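Local coordinates for protein HP0035 (Helicobacter pylori, PDB 3F42) that probably binds DNA as a homodimer and alters its conformation, with possible roles in nucleoid organisation, DNA protection and gene regulation, at residues S33-G37 with G38-V42; G9-L12 with D13-K17; D62-A65 with M66-L70. All coordinates share one frame; numbering follows the deposited sequence. Where two conformers were deposited one is given.

Interaction 1. Residues S33-G37 with G38-V42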
# COMPACT_ATOMS: atom_id res chain seq x y z
N SER A 33 -25.84 19.52 -3.55
CA SER A 33 -25.70 20.96 -3.25
C SER A 33 -26.68 21.73 -4.12
O SER A 33 -26.81 21.43 -5.31
CB SER A 33 -24.28 21.43 -3.57
OG SER A 33 -23.34 20.86 -2.64
N LYS A 34 -27.31 22.75 -3.54
CA LYS A 34 -28.29 23.59 -4.25
C LYS A 34 -27.85 25.04 -4.20
O LYS A 34 -27.14 25.47 -3.27
CB LYS A 34 -29.66 23.42 -3.64
CG LYS A 34 -30.17 21.98 -3.82
CD LYS A 34 -31.62 21.82 -3.43
CE LYS A 34 -31.95 20.34 -3.31
NZ LYS A 34 -32.01 19.62 -4.61
N SER A 35 -28.25 25.78 -5.21
CA SER A 35 -28.04 27.23 -5.21
C SER A 35 -29.19 27.90 -5.92
O SER A 35 -30.12 27.22 -6.43
CB SER A 35 -26.74 27.57 -5.93
OG SER A 35 -26.85 27.15 -7.27
N GLY A 36 -29.14 29.22 -6.00
CA GLY A 36 -30.18 29.93 -6.76
C GLY A 36 -31.59 29.69 -6.24
O GLY A 36 -32.52 29.52 -7.03
N GLY A 37 -31.74 29.67 -4.92
CA GLY A 37 -33.04 29.46 -4.28
C GLY A 37 -33.60 28.10 -4.65
O GLY A 37 -34.84 27.93 -4.72
N GLY A 38 -32.72 27.13 -4.85
CA GLY A 38 -33.10 25.78 -5.24
C GLY A 38 -33.27 25.54 -6.73
O GLY A 38 -33.60 24.42 -7.14
N MSE A 39 -33.04 26.56 -7.56
CA MSE A 39 -33.18 26.42 -9.01
C MSE A 39 -32.05 25.65 -9.66
O MSE A 39 -32.15 25.24 -10.82
CB MSE A 39 -33.33 27.79 -9.68
CG MSE A 39 -34.58 28.51 -9.27
SE MSE A 39 -34.80 30.14 -10.32
CE MSE A 39 -33.32 31.19 -9.64
N VAL A 40 -30.94 25.48 -8.93
CA VAL A 40 -29.84 24.63 -9.40
C VAL A 40 -29.62 23.55 -8.36
O VAL A 40 -29.56 23.85 -7.19
CB VAL A 40 -28.55 25.45 -9.63
CG1 VAL A 40 -27.33 24.52 -9.84
CG2 VAL A 40 -28.68 26.37 -10.83
N SER A 41 -29.47 22.30 -8.81
CA SER A 41 -29.14 21.20 -7.91
C SER A 41 -28.03 20.41 -8.58
O SER A 41 -28.15 20.06 -9.78
CB SER A 41 -30.33 20.30 -7.68
OG SER A 41 -30.01 19.37 -6.65
N VAL A 42 -26.99 20.11 -7.82
CA VAL A 42 -25.93 19.21 -8.33
C VAL A 42 -25.74 18.07 -7.35
O VAL A 42 -25.88 18.27 -6.15
CB VAL A 42 -24.60 19.91 -8.61
CG1 VAL A 42 -24.82 21.01 -9.66
CG2 VAL A 42 -24.01 20.51 -7.30

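Interaction 2. Residues G9-L12 with D13-K17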
# COMPACT_ATOMS: atom_id res chain seq x y z
N GLY A 9 5.18 -5.06 4.27
CA GLY A 9 4.41 -5.49 3.09
C GLY A 9 3.00 -5.89 3.49
O GLY A 9 2.03 -5.58 2.77
N GLY A 10 2.87 -6.56 4.63
CA GLY A 10 1.57 -6.96 5.18
C GLY A 10 0.71 -5.73 5.53
O GLY A 10 -0.51 -5.68 5.23
N LEU A 11 1.34 -4.74 6.17
CA LEU A 11 0.65 -3.47 6.45
C LEU A 11 0.19 -2.77 5.19
O LEU A 11 -0.97 -2.29 5.11
CB LEU A 11 1.56 -2.55 7.25
CG LEU A 11 0.77 -1.52 8.04
CD1 LEU A 11 0.38 -2.19 9.39
CD2 LEU A 11 1.64 -0.28 8.21
N LEU A 12 1.07 -2.68 4.18
CA LEU A 12 0.72 -2.02 2.92
C LEU A 12 -0.46 -2.75 2.26
O LEU A 12 -1.41 -2.10 1.77
CB LEU A 12 1.90 -1.98 1.95
CG LEU A 12 3.04 -1.01 2.29
CD1 LEU A 12 4.19 -1.11 1.25
CD2 LEU A 12 2.57 0.44 2.38
N ASP A 13 -0.42 -4.08 2.28
CA ASP A 13 -1.53 -4.87 1.68
C ASP A 13 -2.85 -4.64 2.40
O ASP A 13 -3.89 -4.46 1.75
CB ASP A 13 -1.21 -6.35 1.60
CG ASP A 13 -0.19 -6.68 0.56
OD1 ASP A 13 0.04 -5.86 -0.36
OD2 ASP A 13 0.40 -7.77 0.63
N GLY A 14 -2.80 -4.61 3.73
CA GLY A 14 -3.97 -4.36 4.59
C GLY A 14 -4.52 -2.96 4.36
O GLY A 14 -5.76 -2.76 4.26
N MSE A 15 -3.62 -1.98 4.28
CA MSE A 15 -4.04 -0.60 4.02
C MSE A 15 -4.69 -0.46 2.65
O MSE A 15 -5.71 0.24 2.52
CB MSE A 15 -2.88 0.35 4.20
CG MSE A 15 -2.60 0.55 5.64
SE MSE A 15 -1.05 1.70 5.76
CE MSE A 15 -1.92 3.35 5.54
N LYS A 16 -4.15 -1.17 1.64
CA LYS A 16 -4.72 -1.10 0.29
C LYS A 16 -6.09 -1.78 0.26
O LYS A 16 -6.98 -1.33 -0.45
CB LYS A 16 -3.77 -1.69 -0.75
CG LYS A 16 -4.31 -1.62 -2.21
CD LYS A 16 -3.61 -2.62 -3.14
CE LYS A 16 -4.40 -2.78 -4.45
NZ LYS A 16 -3.76 -3.75 -5.38
N LYS A 17 -6.26 -2.83 1.05
CA LYS A 17 -7.56 -3.49 1.14
C LYS A 17 -8.61 -2.54 1.75
O LYS A 17 -9.72 -2.37 1.19
CB LYS A 17 -7.46 -4.79 1.94
CG LYS A 17 -8.83 -5.44 2.19
CD LYS A 17 -8.63 -6.84 2.77
CE LYS A 17 -9.93 -7.63 2.86
NZ LYS A 17 -10.86 -7.04 3.86

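Interaction 3. Residues D62-A65 with M66-L70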
# COMPACT_ATOMS: atom_id res chain seq x y z
N ASP A 62 -31.86 33.56 -18.28
CA ASP A 62 -30.83 34.41 -17.71
C ASP A 62 -29.56 33.59 -17.53
O ASP A 62 -29.26 33.11 -16.43
CB ASP A 62 -31.32 34.97 -16.37
CG ASP A 62 -30.39 36.00 -15.76
OD1 ASP A 62 -29.22 36.22 -16.20
OD2 ASP A 62 -30.85 36.62 -14.78
N LYS A 63 -28.80 33.45 -18.61
CA LYS A 63 -27.63 32.63 -18.59
C LYS A 63 -26.59 33.15 -17.59
O LYS A 63 -25.91 32.36 -16.94
CB LYS A 63 -27.02 32.47 -19.98
CG LYS A 63 -25.97 31.37 -20.06
CD LYS A 63 -25.28 31.36 -21.46
CE LYS A 63 -24.33 32.54 -21.61
NZ LYS A 63 -23.82 32.57 -23.02
N GLU A 64 -26.50 34.48 -17.44
CA GLU A 64 -25.54 35.04 -16.48
C GLU A 64 -25.79 34.49 -15.07
O GLU A 64 -24.86 34.01 -14.38
CB GLU A 64 -25.62 36.57 -16.43
CG GLU A 64 -24.58 37.14 -15.45
CD GLU A 64 -24.48 38.64 -15.45
OE1 GLU A 64 -25.46 39.31 -15.86
OE2 GLU A 64 -23.41 39.13 -15.01
N ALA A 65 -27.06 34.54 -14.66
CA ALA A 65 -27.44 34.04 -13.33
C ALA A 65 -27.22 32.53 -13.29
O ALA A 65 -26.74 31.97 -12.29
CB ALA A 65 -28.91 34.34 -13.03
N MSE A 66 -27.63 31.87 -14.35
CA MSE A 66 -27.47 30.40 -14.41
C MSE A 66 -26.04 29.96 -14.17
O MSE A 66 -25.77 29.05 -13.38
CB MSE A 66 -27.94 29.85 -15.75
CG MSE A 66 -28.00 28.36 -15.67
SE MSE A 66 -28.20 27.67 -17.50
CE MSE A 66 -26.58 28.30 -18.34
N GLN A 67 -25.11 30.62 -14.85
CA GLN A 67 -23.68 30.30 -14.68
C GLN A 67 -23.16 30.54 -13.27
O GLN A 67 -22.39 29.74 -12.73
CB GLN A 67 -22.87 31.08 -15.70
CG GLN A 67 -23.13 30.53 -17.12
CD GLN A 67 -22.41 31.27 -18.24
OE1 GLN A 67 -22.30 30.76 -19.34
NE2 GLN A 67 -21.94 32.49 -17.97
N ILE A 68 -23.58 31.65 -12.67
CA ILE A 68 -23.19 32.00 -11.31
C ILE A 68 -23.70 30.94 -10.33
O ILE A 68 -22.93 30.45 -9.48
CB ILE A 68 -23.67 33.41 -10.91
CG1 ILE A 68 -22.92 34.46 -11.76
CG2 ILE A 68 -23.51 33.63 -9.36
CD1 ILE A 68 -23.39 35.89 -11.56
N TYR A 69 -24.99 30.59 -10.46
CA TYR A 69 -25.57 29.58 -9.58
C TYR A 69 -24.99 28.18 -9.82
O TYR A 69 -24.78 27.46 -8.87
CB TYR A 69 -27.10 29.53 -9.70
CG TYR A 69 -27.76 30.81 -9.26
CD1 TYR A 69 -27.29 31.50 -8.12
CD2 TYR A 69 -28.84 31.34 -9.97
CE1 TYR A 69 -27.90 32.69 -7.70
CE2 TYR A 69 -29.45 32.52 -9.56
CZ TYR A 69 -28.98 33.18 -8.42
OH TYR A 69 -29.57 34.36 -7.99
N LEU A 70 -24.69 27.84 -11.06
CA LEU A 70 -23.96 26.58 -11.31
C LEU A 70 -22.62 26.58 -10.62
O LEU A 70 -22.27 25.62 -9.91
CB LEU A 70 -23.76 26.34 -12.81
CG LEU A 70 -25.02 25.80 -13.49
CD1 LEU A 70 -24.91 26.02 -15.01
CD2 LEU A 70 -25.23 24.27 -13.18
O HOH W 1 -20.95 32.04 -21.32
O HOH W 2 -22.38 34.46 -15.42

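Interaction 1. Residues S33-G37 with G38-V42
Lys34 and Ser41 sit side by side as a non-hydrogen-bonded pair where strands 30-35 and 40-45 form an antiparallel beta hairpin; the short axes of 33-35 and 40-42 approach to 4.8 Å at 163°. The lysine chain crosses to its neighbour in steps. Its CB lies beside Val40 O, Lys34 CG lies 3.9 Å from both Val40 O and Ser41 OG, which sit on the same side of it, and the chain then runs extended through CD to CE. A final bend at chi4 (-71°) turns the ammonium back, and Lys34 NZ donates to Ser41 OG at 2.9 Å. On the face carrying Ser33, Ser35, Val40 and Val42, Ser35 OG touches Val40 CB at 3.4 Å, while its polar partner is Tyr69 O of helix 63-93.

Two hydrogen bonds join Ser33 and Val42, the straighter from Val42 N to Ser33 O (172°). Ser35 and Val40 form the next two, but Met39 and Val40 both stand opposite Ser35, a classic beta bulge. Gly36, Gly37 and Gly38 all have positive phi and carry the chain round the turn. Within it Met39 N reaches Gly36 O at 3.1 Å from well above the carbonyl plane. The hairpin is thus closed mainly by backbone bonds, with the lysine-serine bond adding a polar clasp on one face, while the other presents valines to helix 63-93.

Interaction 2. Residues G9-L12 with D13-K17
Leu11 and Met15, one helical turn apart in helix 5-27, make the apolar side-chain contact of this stretch. Leu11 CD2 approaches the selenium of selenomethionine Met15 at 4.1 Å, and the two chains cross at a slant. With chi1 at -76°, Met15 places CG beside its own backbone N, which brings CG to 3.3 Å from Leu11 O; the bend at chi3 then carries the methyl away from the turn.

Backbone hydrogen bonds form the second group. Four successive i to i+4 bonds run from Asp13 N to Gly9 O, Gly14 N to Gly10 O, Met15 N to Leu11 O and Lys16 N to Leu12 O. The Met15 bond measures 2.8 Å with 161° at the hydrogen, and the whole set has the regular geometry of an alpha helix, carried unbroken through the glycines.

A polar side chain, that of Asp13, gives a third kind of approach. Its carboxylate folds back over the preceding turn, where CG lies 3.3 Å from Gly9 O, but both Asp13 oxygens are acceptors and make no hydrogen bond to that carbonyl.

Outside the turn, Leu11 packs on Ala89 and Asp13 on Phe90 of the second subunit, while Leu12 meets Met15 of the third. The backbone therefore satisfies its own polar groups, leaving leucine and selenomethionine surfaces to make hydrophobic contacts between subunits.

Interaction 3. Residues D62-A65 with M66-L70
Lys63 and Gln67 lean across each other in the first turn of helix 63-93, a helix opened by an Asp62 N-cap. With chi1 at -167° and a bend at chi3, the Lys63 chain passes obliquely across the extended Gln67 chain. The contact is made by the lysine methylenes: Lys63 CE lies 3.5 Å from Gln67 OE1, with CD and CG only slightly farther from that oxygen. The ends of both chains turn to the fourth subunit, where Lys63 NZ forms a salt bridge with Asp57 of the fourth subunit, and Gln67 OE1 accepts from Ile55 N of that subunit.

Met66 meets the same lysine nearer its base. Its selenomethionine chain, bent at chi3, brings the methyl CE to 3.6 Å from Lys63 CG, again at a slant. Tyr69 stands one turn beyond Ala65, with ring atom CE2 4.0 Å from Ala65 CB, and the Tyr69 side chain also packs on Leu59 and, through CB, on Val40.

At the cap, Ala65 N donates to Asp62 OD1 at 3.1 Å; the approach is straight at the hydrogen (163°) but comes from above the carboxylate plane. Asp62 also uses its backbone, since its carbonyl accepts from Met66 N, and the i to i+4 series continues to Tyr69 N, whose bond to Ala65 O is nearly linear (173°). A water links the turn to the glutamine: it donates to Glu64 O at 2.7 Å and accepts from Gln67 NE2 at 3.3 Å.

In the fold
Along the chain the order is interaction 2 in helix 5-27, interaction 1 in the hairpin of strands 30-35 and 40-45, then interaction 3 at the start of helix 63-93. Interactions 1 and 3 are neighbours, their centres about 11 Å apart: Val40 packs against Tyr69 and Leu70, and Gly36 CA lies 3.6 Å from Tyr69 CD1, joining the three-stranded antiparallel sheet to the helix. Interaction 2 lies on the other side of the chain's centre, with centres about 41 Å from interaction 1 and 46 Å from interaction 3. Subunits meet at both ends of this elongated chain, the second and third at interaction 2 and the fourth at interaction 3.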